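Local coordinates for protein endoglucanase (Acetivibrio cellulolyticus, PDB 5NRM) that belongs to a scaffoldin that probably hydrolyses cellulose, here as a type I cohesin domain that binds an enzyme-borne dockerin in cellulosome assembly, at residues Phe3-Asp8 with Val113-Thr118; Val20-Ser25 with Val93-Asn98; Gly54-Asn59 with Gly86-Asp91. All blocks are in the same frame, centred on the assembly; numbering follows the deposited sequence. Where two conformers were deposited one is given.

Interaction 1. Residues Phe3-Asp8 with Val113-Thr118; sequences FNLSID and VSISGT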
ATOM      1  N   PHE A   3      -2.602  16.969  -0.017  1.00 15.63           N
ATOM      2  CA  PHE A   3      -1.978  15.654  -0.023  1.00 14.52           C
ATOM      3  C   PHE A   3      -2.307  14.928  -1.333  1.00 14.47           C
ATOM      4  O   PHE A   3      -3.476  14.807  -1.718  1.00 15.34           O
ATOM      5  CB  PHE A   3      -2.450  14.839   1.156  1.00 14.56           C
ATOM      6  CG  PHE A   3      -1.854  13.451   1.268  1.00 13.73           C
ATOM      7  CD1 PHE A   3      -0.483  13.266   1.312  1.00 13.72           C
ATOM      8  CD2 PHE A   3      -2.641  12.361   1.401  1.00 13.64           C
ATOM      9  CE1 PHE A   3       0.051  12.004   1.454  1.00 13.28           C
ATOM     10  CE2 PHE A   3      -2.145  11.117   1.569  1.00 13.43           C
ATOM     11  CZ  PHE A   3      -0.765  10.902   1.512  1.00 12.89           C
ATOM     12  N   ASN A   4      -1.273  14.406  -2.002  1.00 14.26           N
ATOM     13  CA  ASN A   4      -1.361  13.815  -3.346  1.00 13.86           C
ATOM     14  C   ASN A   4      -0.643  12.491  -3.401  1.00 13.06           C
ATOM     15  O   ASN A   4       0.461  12.373  -2.883  1.00 13.58           O
ATOM     16  CB  ASN A   4      -0.697  14.723  -4.392  1.00 14.89           C
ATOM     17  CG  ASN A   4      -1.558  15.910  -4.764  1.00 16.37           C
ATOM     18  OD1 ASN A   4      -2.307  15.860  -5.735  1.00 17.23           O
ATOM     19  ND2 ASN A   4      -1.523  16.955  -3.950  1.00 17.65           N
ATOM     20  N   LEU A   5      -1.309  11.529  -3.989  1.00 12.18           N
ATOM     21  CA  LEU A   5      -0.730  10.247  -4.417  1.00 11.98           C
ATOM     22  C   LEU A   5      -0.686  10.269  -5.928  1.00 12.14           C
ATOM     23  O   LEU A   5      -1.726  10.357  -6.591  1.00 11.99           O
ATOM     24  CB  LEU A   5      -1.627   9.124  -3.899  1.00 11.29           C
ATOM     25  CG  LEU A   5      -1.406   7.734  -4.459  1.00 11.41           C
ATOM     26  CD1 LEU A   5       0.061   7.277  -4.193  1.00 10.74           C
ATOM     27  CD2 LEU A   5      -2.393   6.660  -4.004  1.00 11.55           C
ATOM     28  N   SER A   6       0.516  10.169  -6.514  1.00 11.56           N
ATOM     29  CA  SER A   6       0.681  10.257  -7.941  1.00 12.07           C
ATOM     30  C   SER A   6       1.592   9.203  -8.494  1.00 11.34           C
ATOM     31  O   SER A   6       2.525   8.691  -7.832  1.00 12.32           O
ATOM     32  CB  SER A   6       1.176  11.622  -8.358  1.00 12.54           C
ATOM     33  OG  SER A   6       2.488  11.875  -7.859  1.00 13.47           O
ATOM     34  N   ILE A   7       1.318   8.838  -9.719  1.00 10.66           N
ATOM     35  CA  ILE A   7       2.169   7.913 -10.453  1.00 10.27           C
ATOM     36  C   ILE A   7       2.754   8.669 -11.610  1.00 10.78           C
ATOM     37  O   ILE A   7       2.056   9.372 -12.317  1.00 11.09           O
ATOM     38  CB  ILE A   7       1.374   6.688 -10.969  1.00  9.92           C
ATOM     39  CG1 ILE A   7       0.649   6.066  -9.787  1.00 10.18           C
ATOM     40  CG2 ILE A   7       2.316   5.752 -11.751  1.00  9.67           C
ATOM     41  CD1 ILE A   7      -0.211   4.884 -10.165  1.00 11.27           C
ATOM     42  N   ASP A   8       4.069   8.624 -11.719  1.00 10.83           N
ATOM     43  CA  ASP A   8       4.755   9.299 -12.823  1.00 11.51           C
ATOM     44  C   ASP A   8       4.327   8.762 -14.192  1.00 11.62           C
ATOM     45  O   ASP A   8       3.910   7.610 -14.367  1.00 10.64           O
ATOM     46  CB  ASP A   8       6.279   9.214 -12.736  1.00 12.76           C
ATOM     47  CG  ASP A   8       6.905  10.106 -11.639  1.00 13.80           C
ATOM     48  OD1 ASP A   8       6.207  10.858 -10.906  1.00 15.80           O
ATOM     49  OD2 ASP A   8       8.158   9.999 -11.550  1.00 14.86           O
ATOM     50  N   VAL A 113      -0.654   3.070 -15.884  1.00 11.43           N
ATOM     51  CA  VAL A 113      -0.307   2.567 -14.565  1.00 11.30           C
ATOM     52  C   VAL A 113      -1.140   3.485 -13.621  1.00 11.31           C
ATOM     53  O   VAL A 113      -0.952   4.689 -13.632  1.00 11.16           O
ATOM     54  CB  VAL A 113       1.178   2.679 -14.208  1.00 10.84           C
ATOM     55  CG1 VAL A 113       1.480   2.097 -12.849  1.00 10.56           C
ATOM     56  CG2 VAL A 113       2.041   1.949 -15.231  1.00 10.92           C
ATOM     57  N   SER A 114      -2.053   2.895 -12.857  1.00 10.98           N
ATOM     58  CA  SER A 114      -3.125   3.671 -12.189  1.00 11.65           C
ATOM     59  C   SER A 114      -3.314   3.155 -10.770  1.00 11.15           C
ATOM     60  O   SER A 114      -3.143   1.946 -10.456  1.00 11.12           O
ATOM     61  CB  SER A 114      -4.433   3.453 -12.909  1.00 13.29           C
ATOM     62  OG  SER A 114      -4.299   3.762 -14.265  1.00 16.33           O
ATOM     63  N   ILE A 115      -3.815   4.066  -9.908  1.00 11.11           N
ATOM     64  CA  ILE A 115      -4.381   3.602  -8.631  1.00 11.73           C
ATOM     65  C   ILE A 115      -5.773   3.055  -8.902  1.00 12.57           C
ATOM     66  O   ILE A 115      -6.511   3.640  -9.726  1.00 15.85           O
ATOM     67  CB  ILE A 115      -4.430   4.777  -7.668  1.00 12.55           C
ATOM     68  CG1 ILE A 115      -3.058   5.434  -7.441  1.00 12.23           C
ATOM     69  CG2 ILE A 115      -5.055   4.312  -6.311  1.00 12.57           C
ATOM     70  CD1 ILE A 115      -1.918   4.547  -6.929  1.00 12.19           C
ATOM     71  N   SER A 116      -6.121   1.928  -8.282  1.00 12.14           N
ATOM     72  CA  SER A 116      -7.393   1.277  -8.435  1.00 13.50           C
ATOM     73  C   SER A 116      -8.132   1.192  -7.075  1.00 12.91           C
ATOM     74  O   SER A 116      -7.520   0.873  -6.095  1.00 12.11           O
ATOM     75  CB  SER A 116      -7.168  -0.153  -8.992  1.00 14.29           C
ATOM     76  OG  SER A 116      -8.399  -0.841  -9.161  1.00 16.91           O
ATOM     77  N   GLY A 117      -9.416   1.535  -7.069  1.00 13.01           N
ATOM     78  CA  GLY A 117     -10.223   1.492  -5.852  1.00 13.00           C
ATOM     79  C   GLY A 117      -9.796   2.528  -4.842  1.00 12.69           C
ATOM     80  O   GLY A 117      -9.273   3.596  -5.204  1.00 14.76           O
ATOM     81  N   THR A 118     -10.093   2.281  -3.570  1.00 12.33           N
ATOM     82  CA  THR A 118      -9.906   3.308  -2.539  1.00 12.13           C
ATOM     83  C   THR A 118      -8.579   3.170  -1.869  1.00 11.04           C
ATOM     84  O   THR A 118      -8.314   2.152  -1.253  1.00 11.78           O
ATOM     85  CB  THR A 118     -11.103   3.216  -1.530  1.00 12.24           C
ATOM     86  OG1 THR A 118     -12.339   3.569  -2.195  1.00 14.03           O
ATOM     87  CG2 THR A 118     -10.897   4.115  -0.337  1.00 12.74           C
TER
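Strands 4-7 and 113-116 of this cohesin beta-sandwich run roughly antiparallel, at 144°, yet their axes come no nearer than 7.5 Å. That spacing is too wide for backbone pairing, and no hydrogen bond links the two; the contact is apolar, made by side chains of 3-8 on side chains and backbone of 113-118. Strand 132-140 pairs with both strand 4-12 and strand 110-116 and so links them where the sheet curls; their inward side chains meet directly. Leu5 and Ile7, two residues apart and therefore on one face of their strand, point toward Val113 and Ile115, which alternate in the same way. Branched aliphatic residues suit this buried position because their methyls fill it and bring no polar group needing a partner. Leu5 holds CG anti to its backbone N (chi1 167°) and meets Ile115 tip to tip, Leu5 CD2 lying 3.6 Å from Ile115 CD1. Ile7, with CG1 anti to its carbonyl carbon and an extended chain (chi2 178°), crosses Ile115 obliquely, its CD1 3.7 Å from Ile115 CD1. The Ile115 tip thus touches both Leu5 and Ile7. Phe37 of strand 34-41 and Val133 of strand 132-140 also pack on Ile115. The Ile7 and Val113 side chains cross at about a right angle, Ile7 CG2 lying 3.9 Å from Val113 CG1, whereas Ile7 CD1 rests 3.6 Å from Val113 O.

Interaction 2. Residues Val20-Ser25 with Val93-Asn98; sequences VPVKLS and VFANLN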
ATOM      1  N   VAL A  20       8.825   2.946 -12.784  1.00  9.37           N
ATOM      2  CA  VAL A  20       7.679   3.887 -12.660  1.00  9.41           C
ATOM      3  C   VAL A  20       7.531   4.280 -11.189  1.00  9.14           C
ATOM      4  O   VAL A  20       7.170   3.410 -10.376  1.00  8.73           O
ATOM      5  CB  VAL A  20       6.379   3.240 -13.143  1.00  9.73           C
ATOM      6  CG1 VAL A  20       5.257   4.258 -13.001  1.00 10.36           C
ATOM      7  CG2 VAL A  20       6.508   2.809 -14.625  1.00  9.79           C
ATOM      8  N   PRO A  21       7.933   5.498 -10.860  1.00  9.11           N
ATOM      9  CA  PRO A  21       7.825   5.956  -9.458  1.00  9.11           C
ATOM     10  C   PRO A  21       6.369   6.276  -9.120  1.00  8.94           C
ATOM     11  O   PRO A  21       5.583   6.824  -9.919  1.00  9.08           O
ATOM     12  CB  PRO A  21       8.743   7.178  -9.428  1.00  9.59           C
ATOM     13  CG  PRO A  21       9.676   7.018 -10.592  1.00 10.12           C
ATOM     14  CD  PRO A  21       8.834   6.388 -11.632  1.00  9.69           C
ATOM     15  N   VAL A  22       6.014   5.927  -7.870  1.00  9.08           N
ATOM     16  CA  VAL A  22       4.760   6.323  -7.200  1.00  9.06           C
ATOM     17  C   VAL A  22       5.129   7.229  -6.051  1.00  9.20           C
ATOM     18  O   VAL A  22       6.009   6.893  -5.232  1.00  9.67           O
ATOM     19  CB  VAL A  22       4.024   5.068  -6.663  1.00  8.99           C
ATOM     20  CG1 VAL A  22       2.739   5.474  -5.974  1.00  9.30           C
ATOM     21  CG2 VAL A  22       3.762   4.038  -7.746  1.00  9.45           C
ATOM     22  N   LYS A  23       4.531   8.407  -6.024  1.00  8.95           N
ATOM     23  CA  LYS A  23       5.011   9.492  -5.143  1.00  9.85           C
ATOM     24  C   LYS A  23       3.885   9.973  -4.221  1.00  9.82           C
ATOM     25  O   LYS A  23       2.682   9.842  -4.550  1.00 10.69           O
ATOM     26  CB  LYS A  23       5.478  10.653  -5.967  1.00 11.21           C
ATOM     27  CG  LYS A  23       6.665  10.323  -6.853  1.00 13.13           C
ATOM     28  CD  LYS A  23       7.022  11.477  -7.786  1.00 15.98           C
ATOM     29  CE  LYS A  23       8.100  12.258  -7.126  1.00 20.38           C
ATOM     30  NZ  LYS A  23       8.485  13.370  -7.981  1.00 21.67           N
ATOM     31  N   LEU A  24       4.316  10.540  -3.080  1.00  9.69           N
ATOM     32  CA  LEU A  24       3.455  11.282  -2.162  1.00 10.30           C
ATOM     33  C   LEU A  24       3.949  12.688  -2.128  1.00 10.71           C
ATOM     34  O   LEU A  24       5.168  12.975  -2.129  1.00 10.91           O
ATOM     35  CB  LEU A  24       3.510  10.687  -0.782  1.00 10.05           C
ATOM     36  CG  LEU A  24       3.097   9.261  -0.656  1.00 10.07           C
ATOM     37  CD1 LEU A  24       3.129   8.857   0.817  1.00 10.44           C
ATOM     38  CD2 LEU A  24       1.703   8.982  -1.245  1.00 10.23           C
ATOM     39  N   SER A  25       2.994  13.613  -2.085  1.00 10.80           N
ATOM     40  CA  SER A  25       3.306  15.006  -1.861  0.50 11.92           C
ATOM     41  C   SER A  25       2.276  15.620  -0.936  1.00 11.77           C
ATOM     42  O   SER A  25       1.155  15.143  -0.856  1.00 11.91           O
ATOM     43  CB  SER A  25       3.404  15.802  -3.173  0.50 12.66           C
ATOM     44  OG  SER A  25       2.108  16.080  -3.680  0.50 13.95           O
ATOM     45  N   VAL A  93       9.375   9.902  -3.539  1.00  9.55           N
ATOM     46  CA  VAL A  93       9.068   8.631  -4.097  1.00  9.00           C
ATOM     47  C   VAL A  93       8.781   7.675  -2.943  1.00  8.87           C
ATOM     48  O   VAL A  93       9.589   7.444  -2.042  1.00  9.33           O
ATOM     49  CB  VAL A  93      10.226   8.084  -5.023  1.00  9.02           C
ATOM     50  CG1 VAL A  93       9.826   6.741  -5.553  1.00  8.87           C
ATOM     51  CG2 VAL A  93      10.469   9.018  -6.159  1.00  9.14           C
ATOM     52  N   PHE A  94       7.601   7.098  -3.036  1.00  9.01           N
ATOM     53  CA  PHE A  94       7.110   6.072  -2.097  1.00  8.79           C
ATOM     54  C   PHE A  94       7.329   4.640  -2.568  1.00  8.60           C
ATOM     55  O   PHE A  94       7.565   3.747  -1.765  1.00  8.74           O
ATOM     56  CB  PHE A  94       5.580   6.320  -1.876  1.00  9.32           C
ATOM     57  CG  PHE A  94       4.920   5.327  -0.926  1.00  9.89           C
ATOM     58  CD1 PHE A  94       5.091   5.437   0.460  1.00 10.43           C
ATOM     59  CD2 PHE A  94       4.103   4.377  -1.393  1.00 10.59           C
ATOM     60  CE1 PHE A  94       4.427   4.535   1.280  1.00 11.01           C
ATOM     61  CE2 PHE A  94       3.478   3.452  -0.576  1.00 11.53           C
ATOM     62  CZ  PHE A  94       3.592   3.562   0.762  1.00 10.85           C
ATOM     63  N   ALA A  95       7.184   4.378  -3.862  1.00  8.44           N
ATOM     64  CA  ALA A  95       7.473   3.051  -4.442  1.00  8.52           C
ATOM     65  C   ALA A  95       8.068   3.225  -5.812  1.00  9.04           C
ATOM     66  O   ALA A  95       7.655   4.127  -6.558  1.00  9.24           O
ATOM     67  CB  ALA A  95       6.231   2.198  -4.542  1.00  8.40           C
ATOM     68  N   ASN A  96       8.984   2.334  -6.171  1.00  9.06           N
ATOM     69  CA  ASN A  96       9.518   2.203  -7.563  1.00  9.16           C
ATOM     70  C   ASN A  96       9.035   0.884  -8.122  1.00  8.18           C
ATOM     71  O   ASN A  96       9.401  -0.167  -7.552  1.00  8.72           O
ATOM     72  CB  ASN A  96      11.046   2.282  -7.518  1.00  9.97           C
ATOM     73  CG  ASN A  96      11.511   3.673  -7.104  1.00 10.58           C
ATOM     74  OD1 ASN A  96      12.195   3.851  -6.012  1.00 13.71           O
ATOM     75  ND2 ASN A  96      11.182   4.638  -7.909  1.00  9.65           N
ATOM     76  N   LEU A  97       8.289   0.932  -9.219  1.00  8.37           N
ATOM     77  CA  LEU A  97       7.740  -0.225  -9.821  1.00  8.25           C
ATOM     78  C   LEU A  97       8.641  -0.560 -11.015  1.00  8.80           C
ATOM     79  O   LEU A  97       8.785   0.253 -11.909  1.00  9.47           O
ATOM     80  CB  LEU A  97       6.307   0.032 -10.225  1.00  8.23           C
ATOM     81  CG  LEU A  97       5.360   0.528  -9.131  1.00  8.72           C
ATOM     82  CD1 LEU A  97       3.983   0.770  -9.797  1.00  9.59           C
ATOM     83  CD2 LEU A  97       5.314  -0.438  -7.940  1.00  8.60           C
ATOM     84  N   ASN A  98       9.157  -1.762 -11.028  1.00  8.29           N
ATOM     85  CA  ASN A  98      10.070  -2.210 -12.097  1.00  9.25           C
ATOM     86  C   ASN A  98       9.394  -3.164 -13.072  1.00  8.84           C
ATOM     87  O   ASN A  98       8.896  -4.214 -12.684  1.00  8.95           O
ATOM     88  CB  ASN A  98      11.281  -2.898 -11.468  1.00 10.15           C
ATOM     89  CG  ASN A  98      11.947  -2.044 -10.435  1.00 11.84           C
ATOM     90  OD1 ASN A  98      12.367  -0.944 -10.774  1.00 16.28           O
ATOM     91  ND2 ASN A  98      12.129  -2.569  -9.215  1.00 13.38           N
TER
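Five backbone hydrogen bonds zip Val20-Val22 to Phe94-Leu97, joining strands 17-25 and 92-101 of the cohesin beta-sandwich in an antiparallel ladder interrupted by a classic beta bulge. Val20 and Leu97 form a hydrogen-bonded pair: Val20 N gives to Leu97 O at 2.8 Å in the carbonyl plane, while the return bond from Leu97 N reaches Val20 O from above its carbonyl plane. At the next hydrogen-bonded pair, Val22 N meets Ala95 O nearly along the C=O axis, with an N-H...O angle of 171°. The bulge follows. Val22 O takes two donors, Phe94 N at 2.7 Å and Ala95 N at 3.1 Å, so two residues of one strand face a single residue of the other and the register slips by one before Lys23 meets Val93.

Side chains sort onto the two faces of the sheet. Val20, Val22, Ala95 and Leu97 share the buried one, valine and leucine supplying apolar bulk; Val22 CG2 lies 3.9 Å from Leu97 CD1, and small Ala95 brings only its CB up to Val22. On the other, partly exposed face, Pro21 CB lies 3.8 Å from Asn96 ND2. Proline suits this non-hydrogen-bonded pair, which needs no N-H toward 93-98. The aliphatic part of Lys23, bent at chi3 (95°), crosses Val93. At the bulge Phe94 lies alongside Leu24, the two pointing the same way.

Farther out, Phe37 and Val39 of strand 34-41 pack against Val22 and Leu97 respectively, and Phe64 meets the Phe94 ring edge-to-face. Strand 4-12 flanks the other edge of 20-25. Both N-H groups at the bulge thus find an acceptor, but in the same Val22 O, and the Phe94 N bond is the more bent (148°).

Interaction 3. Residues Gly54-Asn59 with Gly86-Asp91; sequences GSIVTN and GYISTD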
ATOM      1  N   GLY A  54      10.413   3.325  -1.957  1.00  8.99           N
ATOM      2  CA  GLY A  54      11.020   4.554  -2.365  1.00  9.55           C
ATOM      3  C   GLY A  54      11.790   5.188  -1.232  1.00  9.78           C
ATOM      4  O   GLY A  54      11.725   4.750  -0.080  1.00  9.63           O
ATOM      5  N   SER A  55      12.527   6.230  -1.578  1.00 10.14           N
ATOM      6  CA  SER A  55      13.480   6.816  -0.651  1.00 11.47           C
ATOM      7  C   SER A  55      12.835   7.434   0.597  1.00 10.93           C
ATOM      8  O   SER A  55      13.540   7.565   1.619  1.00 10.94           O
ATOM      9  CB  SER A  55      14.393   7.864  -1.303  1.00 12.59           C
ATOM     10  OG  SER A  55      13.656   9.011  -1.553  1.00 15.14           O
ATOM     11  N   ILE A  56      11.549   7.752   0.581  1.00  9.68           N
ATOM     12  CA  ILE A  56      10.924   8.364   1.737  1.00  9.66           C
ATOM     13  C   ILE A  56      10.479   7.332   2.776  1.00  9.44           C
ATOM     14  O   ILE A  56      10.047   7.726   3.876  1.00  9.20           O
ATOM     15  CB  ILE A  56       9.698   9.227   1.321  1.00  9.96           C
ATOM     16  CG1 ILE A  56       8.460   8.375   0.987  1.00  9.62           C
ATOM     17  CG2 ILE A  56      10.156  10.231   0.228  1.00 10.29           C
ATOM     18  CD1 ILE A  56       7.253   9.159   0.489  1.00  9.92           C
ATOM     19  N   VAL A  57      10.517   6.038   2.441  1.00  8.60           N
ATOM     20  CA  VAL A  57      10.013   5.014   3.286  1.00  8.64           C
ATOM     21  C   VAL A  57      10.970   4.661   4.426  1.00  9.16           C
ATOM     22  O   VAL A  57      12.148   4.380   4.234  1.00  9.35           O
ATOM     23  CB  VAL A  57       9.621   3.761   2.438  1.00  8.67           C
ATOM     24  CG1 VAL A  57       9.157   2.550   3.297  1.00  9.11           C
ATOM     25  CG2 VAL A  57       8.558   4.104   1.409  1.00  8.85           C
ATOM     26  N   THR A  58      10.451   4.650   5.669  1.00  9.56           N
ATOM     27  CA  THR A  58      11.197   4.228   6.828  1.00 10.62           C
ATOM     28  C   THR A  58      11.316   2.702   6.887  1.00 10.43           C
ATOM     29  O   THR A  58      10.415   1.999   6.517  1.00  9.59           O
ATOM     30  CB  THR A  58      10.551   4.742   8.112  1.00 11.19           C
ATOM     31  OG1 THR A  58       9.165   4.361   8.083  1.00 10.34           O
ATOM     32  CG2 THR A  58      10.673   6.304   8.172  1.00 12.03           C
ATOM     33  N   ASN A  59      12.489   2.257   7.312  0.50 11.02           N
ATOM     34  CA  ASN A  59      12.780   0.839   7.599  0.50 11.56           C
ATOM     35  C   ASN A  59      12.011  -0.109   6.685  0.50 11.54           C
ATOM     36  O   ASN A  59      11.235  -0.956   7.175  0.50 12.04           O
ATOM     37  CB  ASN A  59      12.443   0.581   9.053  0.50 11.55           C
ATOM     38  CG  ASN A  59      13.143  -0.634   9.636  0.50 11.89           C
ATOM     39  OD1 ASN A  59      14.144  -1.069   9.110  0.50 12.03           O
ATOM     40  ND2 ASN A  59      12.626  -1.155  10.755  0.50 12.32           N
ATOM     41  N   GLY A  86       8.470   6.347  13.556  1.00 15.27           N
ATOM     42  CA  GLY A  86       8.839   5.810  12.234  1.00 14.34           C
ATOM     43  C   GLY A  86       7.939   6.218  11.093  1.00 13.53           C
ATOM     44  O   GLY A  86       7.840   5.570  10.041  1.00 13.78           O
ATOM     45  N   TYR A  87       7.112   7.240  11.309  1.00 13.18           N
ATOM     46  CA  TYR A  87       6.276   7.728  10.232  1.00 13.52           C
ATOM     47  C   TYR A  87       7.126   8.398   9.137  1.00 13.25           C
ATOM     48  O   TYR A  87       8.235   8.879   9.375  1.00 13.11           O
ATOM     49  CB  TYR A  87       5.166   8.676  10.690  1.00 14.92           C
ATOM     50  CG  TYR A  87       5.573   9.753  11.618  1.00 17.25           C
ATOM     51  CD1 TYR A  87       5.661   9.502  12.982  1.00 18.43           C
ATOM     52  CD2 TYR A  87       5.945  10.991  11.148  1.00 19.16           C
ATOM     53  CE1 TYR A  87       6.065  10.502  13.867  1.00 22.04           C
ATOM     54  CE2 TYR A  87       6.339  11.980  11.998  1.00 22.01           C
ATOM     55  CZ  TYR A  87       6.411  11.746  13.334  1.00 23.29           C
ATOM     56  OH  TYR A  87       6.837  12.801  14.110  1.00 32.82           O
ATOM     57  N   ILE A  88       6.532   8.408   7.945  1.00 12.29           N
ATOM     58  CA  ILE A  88       7.138   9.034   6.743  1.00 12.56           C
ATOM     59  C   ILE A  88       6.844  10.491   6.872  1.00 13.75           C
ATOM     60  O   ILE A  88       5.723  10.910   7.152  1.00 14.26           O
ATOM     61  CB  ILE A  88       6.549   8.455   5.439  1.00 11.82           C
ATOM     62  CG1 ILE A  88       6.867   7.001   5.298  1.00 11.92           C
ATOM     63  CG2 ILE A  88       6.983   9.322   4.261  1.00 11.66           C
ATOM     64  CD1 ILE A  88       6.060   6.298   4.282  1.00 11.73           C
ATOM     65  N   SER A  89       7.863  11.336   6.711  1.00 15.76           N
ATOM     66  CA  SER A  89       7.756  12.750   6.942  1.00 16.68           C
ATOM     67  C   SER A  89       8.052  13.639   5.696  1.00 16.36           C
ATOM     68  O   SER A  89       7.653  14.824   5.631  1.00 17.69           O
ATOM     69  CB  SER A  89       8.787  13.133   8.017  1.00 18.60           C
ATOM     70  OG  SER A  89      10.098  12.632   7.608  1.00 20.14           O
ATOM     71  N   THR A  90       8.653  13.009   4.694  1.00 14.51           N
ATOM     72  CA  THR A  90       9.209  13.741   3.560  1.00 14.44           C
ATOM     73  C   THR A  90       8.508  13.325   2.288  1.00 12.14           C
ATOM     74  O   THR A  90       8.283  12.164   2.031  1.00 11.55           O
ATOM     75  CB  THR A  90      10.711  13.385   3.459  1.00 15.69           C
ATOM     76  OG1 THR A  90      11.305  13.861   4.674  1.00 17.70           O
ATOM     77  CG2 THR A  90      11.365  14.083   2.267  1.00 16.22           C
ATOM     78  N   ASP A  91       8.139  14.327   1.515  1.00 11.28           N
ATOM     79  CA  ASP A  91       7.559  14.097   0.228  1.00 10.94           C
ATOM     80  C   ASP A  91       8.594  13.493  -0.725  1.00 10.90           C
ATOM     81  O   ASP A  91       9.785  13.834  -0.664  1.00 11.91           O
ATOM     82  CB  ASP A  91       7.063  15.421  -0.383  1.00 11.31           C
ATOM     83  CG  ASP A  91       5.852  16.035   0.327  1.00 11.71           C
ATOM     84  OD1 ASP A  91       5.270  15.315   1.114  1.00 11.32           O
ATOM     85  OD2 ASP A  91       5.500  17.247  -0.019  1.00 12.47           O
TER
HETATM   86  O   HOH W   1      10.263  10.148   5.116  1.00 18.09           O
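Ile56 carries CG1 between its backbone N and carbonyl carbon (chi1 77°), the crowded position, and Thr58 places OG1 likewise (chi1 52°); with both CB atoms directed at 86-91, these torsions decide which branch does the touching. The contact joins two loops at one end of the cohesin beta-sandwich, one leading from strand 46-53 into helix 60-63 and the other entering strand 92-101. A type I beta turn runs from Gly54 to Val57, closed by Val57 N bonding to Gly54 O. Ile56 and Thr58 point toward the second loop, Val57 away from it.

The Ile56 side chain crosses Ile88 at about a right angle, Ile56 CG1 3.7 Å from Ile88 CG2, while the Ile56 CG2 methyl presses to 3.2 Å from Thr90 O, a tight fit. Ile88, with CG1 anti to its carbonyl carbon, also lays that branch against the carbonyl of Ile56. Beta-branched isoleucines suit the site, each offering two arms to fill the seam between loops. Phe94 of strand 92-101 packs on Ile56, Val57 and Ile88, tying the seam to the sandwich interior.

Polar groups complete the contact. Water 1 donates to Ile56 O at 2.7 Å and accepts from Ser89 N at 3.1 Å, bridging two backbones. Asp91 turns away, and its carboxylate accepts from the backbone N atoms of Gly26 and Ile27. Thr58 uses both branches: Thr58 CG2 lies 3.7 Å from Tyr87 O. Thr58 OG1 donates to Gly86 O over 2.7 Å, approaching from 25° above the carbonyl plane.

In the fold
Interactions 1 and 2 lie near the middle of the sandwich, and both are buried; interaction 3 sits at one end and is only partly so. Strands 4-12 and 17-25 are neighbours in the sheet, so interactions 1 and 2 meet directly, Ser6 O reaching Lys23 N at 2.7 Å in a probable hydrogen bond. The first is apolar packing with no hydrogen bond between the strands, the second a hydrogen-bonded ladder. Interaction 3 mixes isoleucine packing with a hydroxyl bond and a bridging water. It continues from interaction 2 through a probable bond of Phe94 O with Gly54 N, but stays about 6 Å (nearest atoms) from interaction 1.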